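Local coordinates for protein glycosyl hydrolase family 88 (Pedobacter heparinus, PDB 3WIW) that is an unsaturated glucuronyl hydrolase specific for heparin, a family 88 glycoside hydrolase built on an alpha6/alpha6-barrel, at residues A[312-317]-A[385-390]. Numbering follows the deposited sequence. Where two conformers were deposited one is given.
Sequences IASALL and LKRYAE
With CG anti to its carbonyl carbon (chi1 -69°) and the chain extended from CG to NE, R387 reaches from helix 375-392 across to helix 306-322, where S314 turns OG anti to its own backbone N (chi1 -169°). The two helices run in the same general direction, their local axes 9.2 Å apart and inclined at 31°, as neighbours in the alpha6/alpha6-barrel. R387 NH2 donates to S314 O at 2.9 Å; the oxygen lies in the guanidinium plane, yet the donor stands above the carbonyl plane, well off the lone-pair direction. S314 OG sits over one guanidinium face, 3.1 Å from R387 NH2 but too poorly angled to bond, and is hydrogen-bonded instead to E383. Alongside this polar contact, L317 CD1 packs against Y388 CB at 3.9 Å, while L317 CD2 lies at the edge of the Y388 ring; Y388 OH bonds to E334. Replacing R387 with an alanine would remove the hydrogen bond to S314 O and the contact of CD with S314 OG, and would probably loosen the S314 side of the helix pair. The contact thus combines a charged donor on a helix carbonyl with leucine packing, and nearby E383 and D318, only weakly paired with R387, would probably help offset its positive charge.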
loop_
_atom_site.group_PDB
_atom_site.type_symbol
_atom_site.label_atom_id
_atom_site.label_comp_id
_atom_site.label_asym_id
_atom_site.label_seq_id
_atom_site.Cartn_x
_atom_site.Cartn_y
_atom_site.Cartn_z
ATOM N N ILE A 312 5.155 2.960 5.497
ATOM C CA ILE A 312 5.277 3.591 6.802
ATOM C C ILE A 312 5.426 5.105 6.679
ATOM O O ILE A 312 4.766 5.845 7.417
ATOM C CB ILE A 312 6.448 2.983 7.620
ATOM C CG1 ILE A 312 6.070 1.567 8.061
ATOM C CG2 ILE A 312 6.779 3.852 8.821
ATOM C CD1 ILE A 312 7.277 0.715 8.459
ATOM N N ALA A 313 6.291 5.574 5.769
ATOM C CA ALA A 313 6.473 7.006 5.594
ATOM C C ALA A 313 5.149 7.681 5.198
ATOM O O ALA A 313 4.774 8.711 5.784
ATOM C CB ALA A 313 7.556 7.291 4.569
ATOM N N SER A 314 4.434 7.115 4.221
ATOM C CA SER A 314 3.180 7.717 3.792
ATOM C C SER A 314 2.194 7.783 4.956
ATOM O O SER A 314 1.594 8.831 5.211
ATOM C CB SER A 314 2.586 6.960 2.622
ATOM O OG SER A 314 1.526 7.748 2.129
ATOM N N ALA A 315 2.074 6.689 5.703
ATOM C CA ALA A 315 1.146 6.651 6.827
ATOM C C ALA A 315 1.534 7.661 7.911
ATOM O O ALA A 315 0.662 8.361 8.437
ATOM C CB ALA A 315 1.065 5.251 7.414
ATOM N N LEU A 316 2.819 7.709 8.262
ATOM C CA LEU A 316 3.263 8.621 9.317
ATOM C C LEU A 316 3.037 10.080 8.956
ATOM O O LEU A 316 2.742 10.905 9.828
ATOM C CB LEU A 316 4.724 8.368 9.699
ATOM C CG LEU A 316 5.011 7.063 10.444
ATOM C CD1 LEU A 316 6.498 6.999 10.717
ATOM C CD2 LEU A 316 4.225 6.981 11.748
ATOM N N LEU A 317 3.142 10.405 7.669
ATOM C CA LEU A 317 2.854 11.776 7.240
ATOM C C LEU A 317 1.376 12.123 7.462
ATOM O O LEU A 317 1.073 13.186 7.998
ATOM C CB LEU A 317 3.249 11.975 5.781
ATOM C CG LEU A 317 4.765 11.999 5.563
ATOM C CD1 LEU A 317 5.103 11.803 4.080
ATOM C CD2 LEU A 317 5.380 13.295 6.120
ATOM N N LEU A 385 5.836 11.331 -1.036
ATOM C CA LEU A 385 6.388 12.588 -1.533
ATOM C C LEU A 385 5.289 13.645 -1.695
ATOM O O LEU A 385 5.482 14.808 -1.351
ATOM C CB LEU A 385 7.099 12.414 -2.874
ATOM C CG LEU A 385 8.343 11.528 -2.901
ATOM C CD1 LEU A 385 9.102 11.713 -4.197
ATOM C CD2 LEU A 385 9.272 11.806 -1.734
ATOM N N LYS A 386 4.142 13.254 -2.229
ATOM C CA LYS A 386 3.038 14.188 -2.392
ATOM C C LYS A 386 2.542 14.682 -1.019
ATOM O O LYS A 386 2.318 15.878 -0.835
ATOM C CB LYS A 386 1.906 13.528 -3.180
ATOM C CG LYS A 386 0.829 14.491 -3.612
ATOM C CD LYS A 386 -0.234 13.834 -4.503
ATOM C CE LYS A 386 -0.971 12.725 -3.765
ATOM N NZ LYS A 386 -2.371 12.572 -4.283
ATOM N N ARG A 387 2.391 13.776 -0.049
ATOM C CA ARG A 387 1.965 14.177 1.293
ATOM C C ARG A 387 2.974 15.109 1.972
ATOM O O ARG A 387 2.609 16.105 2.616
ATOM C CB ARG A 387 1.678 12.945 2.162
ATOM C CG ARG A 387 0.468 12.184 1.716
ATOM C CD ARG A 387 0.291 10.873 2.484
ATOM N NE ARG A 387 -0.926 10.183 2.053
ATOM C CZ ARG A 387 -1.493 9.171 2.705
ATOM N NH1 ARG A 387 -2.637 8.654 2.247
ATOM N NH2 ARG A 387 -0.936 8.678 3.812
ATOM N N TYR A 388 4.249 14.780 1.819
ATOM C CA TYR A 388 5.318 15.567 2.396
ATOM C C TYR A 388 5.322 16.968 1.774
ATOM O O TYR A 388 5.392 17.977 2.476
ATOM C CB TYR A 388 6.658 14.864 2.155
ATOM C CG TYR A 388 7.850 15.614 2.700
ATOM C CD1 TYR A 388 8.273 15.415 4.003
ATOM C CD2 TYR A 388 8.543 16.515 1.918
ATOM C CE1 TYR A 388 9.358 16.079 4.518
ATOM C CE2 TYR A 388 9.665 17.182 2.415
ATOM C CZ TYR A 388 10.051 16.967 3.718
ATOM O OH TYR A 388 11.123 17.637 4.232
ATOM N N ALA A 389 5.278 17.037 0.448
ATOM C CA ALA A 389 5.272 18.324 -0.227
ATOM C C ALA A 389 4.054 19.177 0.137
ATOM O O ALA A 389 4.156 20.403 0.207
ATOM C CB ALA A 389 5.372 18.134 -1.739
ATOM N N GLU A 390 2.911 18.540 0.379
ATOM C CA GLU A 390 1.708 19.271 0.761
ATOM C C GLU A 390 1.864 19.889 2.142
ATOM O O GLU A 390 1.488 21.039 2.362
ATOM C CB GLU A 390 0.497 18.336 0.718
ATOM C CG GLU A 390 -0.784 18.913 1.335
ATOM C CD GLU A 390 -1.255 20.198 0.683
ATOM O OE1 GLU A 390 -0.904 20.449 -0.496
ATOM O OE2 GLU A 390 -1.978 20.964 1.359
#